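Local coordinates for YaeQ family protein (Pseudomonas syringae pv. tomato, PDB 2OT9), which is of unknown function but belongs to the YaeQ family of the PDDEXK nuclease-like clan, which hints at, without proving, a nucleic-acid-related role, at residues A[134-137]-A[138-142]. Numbering follows the deposited sequence.
Sequences QDVL and EVLAK
V136 and L140 lie side by side on one flank of a short helix, both pointing the same way, with V136 CG2 4.1 Å from L140 CD1. The valine methyl that makes this contact stands anti to its own backbone nitrogen, whereas the leucine's CG is anti to the carbonyl carbon (chi1 -75°), which draws its branch back over the preceding turn until CG lies 3.5 Å from V136 O. That same oxygen accepts the amide hydrogen of L140 at 2.9 Å, the N-H...O angle being 166°, so one carbonyl is both bonded and flanked by hydrocarbon. Branched aliphatic residues suit this flank because it packs on the sheet: V136 and L140 touch H168, and L140 also reaches V170 and V161. Residues 134-141 form a two-turn alpha-helix following strand 127-131 of the mixed sheet, and E138, V139, L140 and A141 each donate an i to i-4 backbone bond. Another flank faces helix 37-49, where L137 rests on T41 and V42. A141, with nothing beyond CB, fits beside T41 and places that methyl 3.3 Å from L137 O, the acceptor of its own N-H. Polar residues occupy the more open side. Here the chains of Q134 and E138 lie across one another, with carboxylate oxygen OE2 of E138 3.4 Å from Q134 CG; the amide and carboxylate planes are nearly perpendicular, 87° apart. Long, flexible chains suit this side, where E138 is exposed and Q134 partly so. V139 sets CG2 beside D135 O at 3.6 Å, and its carbonyl oxygen, at the C-terminal end of the helix, takes a hydrogen bond from R165.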
loop_
_atom_site.group_PDB
_atom_site.type_symbol
_atom_site.label_atom_id
_atom_site.label_comp_id
_atom_site.label_asym_id
_atom_site.label_seq_id
_atom_site.Cartn_x
_atom_site.Cartn_y
_atom_site.Cartn_z
ATOM N N GLN A 134 -2.005 13.096 -4.925
ATOM C CA GLN A 134 -0.595 13.470 -4.836
ATOM C C GLN A 134 -0.322 14.510 -3.756
ATOM O O GLN A 134 0.733 14.467 -3.122
ATOM C CB GLN A 134 -0.018 13.930 -6.193
ATOM C CG GLN A 134 1.545 14.168 -6.200
ATOM C CD GLN A 134 2.438 12.888 -6.210
ATOM O OE1 GLN A 134 3.662 12.983 -6.063
ATOM N NE2 GLN A 134 1.841 11.720 -6.384
ATOM N N ASP A 135 -1.258 15.432 -3.547
ATOM C CA ASP A 135 -1.041 16.499 -2.561
ATOM C C ASP A 135 -0.787 15.956 -1.154
ATOM O O ASP A 135 0.226 16.289 -0.560
ATOM C CB ASP A 135 -2.135 17.587 -2.590
ATOM C CG ASP A 135 -3.553 17.062 -2.269
ATOM O OD1 ASP A 135 -3.766 15.854 -2.012
ATOM O OD2 ASP A 135 -4.483 17.906 -2.283
ATOM N N VAL A 136 -1.675 15.104 -0.641
ATOM C CA VAL A 136 -1.500 14.566 0.724
ATOM C C VAL A 136 -0.325 13.584 0.797
ATOM O O VAL A 136 0.353 13.468 1.823
ATOM C CB VAL A 136 -2.804 13.918 1.283
ATOM C CG1 VAL A 136 -3.200 12.641 0.510
ATOM C CG2 VAL A 136 -2.658 13.617 2.790
ATOM N N LEU A 137 -0.090 12.869 -0.295
ATOM C CA LEU A 137 1.025 11.953 -0.331
ATOM C C LEU A 137 2.319 12.740 -0.155
ATOM O O LEU A 137 3.174 12.347 0.630
ATOM C CB LEU A 137 1.041 11.154 -1.644
ATOM C CG LEU A 137 2.214 10.210 -1.840
ATOM C CD1 LEU A 137 2.299 9.237 -0.645
ATOM C CD2 LEU A 137 2.029 9.464 -3.156
ATOM N N GLU A 138 2.448 13.865 -0.849
ATOM C CA GLU A 138 3.686 14.653 -0.741
ATOM C C GLU A 138 3.924 15.190 0.668
ATOM O O GLU A 138 5.060 15.158 1.167
ATOM C CB GLU A 138 3.738 15.764 -1.789
ATOM C CG GLU A 138 4.205 15.203 -3.145
ATOM C CD GLU A 138 4.349 16.274 -4.216
ATOM O OE1 GLU A 138 4.431 17.472 -3.866
ATOM O OE2 GLU A 138 4.388 15.905 -5.410
ATOM N N VAL A 139 2.846 15.649 1.304
ATOM C CA VAL A 139 2.868 16.093 2.702
ATOM C C VAL A 139 3.310 14.978 3.655
ATOM O O VAL A 139 4.163 15.197 4.524
ATOM C CB VAL A 139 1.474 16.584 3.132
ATOM C CG1 VAL A 139 1.379 16.683 4.657
ATOM C CG2 VAL A 139 1.128 17.907 2.480
ATOM N N LEU A 140 2.707 13.795 3.512
ATOM C CA LEU A 140 3.054 12.643 4.349
ATOM C C LEU A 140 4.488 12.161 4.175
ATOM O O LEU A 140 5.151 11.828 5.159
ATOM C CB LEU A 140 2.067 11.476 4.158
ATOM C CG LEU A 140 0.705 11.666 4.833
ATOM C CD1 LEU A 140 -0.302 10.649 4.293
ATOM C CD2 LEU A 140 0.814 11.545 6.364
ATOM N N ALA A 141 4.967 12.164 2.931
ATOM C CA ALA A 141 6.224 11.514 2.560
ATOM C C ALA A 141 7.484 12.381 2.741
ATOM O O ALA A 141 8.564 11.868 3.036
ATOM C CB ALA A 141 6.121 11.027 1.086
ATOM N N LYS A 142 7.318 13.691 2.549
ATOM C CA LYS A 142 8.397 14.668 2.486
ATOM C C LYS A 142 9.328 14.548 3.679
ATOM O O LYS A 142 8.858 14.575 4.815
ATOM C CB LYS A 142 7.768 16.069 2.491
ATOM C CG LYS A 142 8.727 17.212 2.273
ATOM C CD LYS A 142 7.941 18.450 1.855
ATOM C CE LYS A 142 6.888 18.864 2.899
ATOM N NZ LYS A 142 5.521 19.156 2.361
#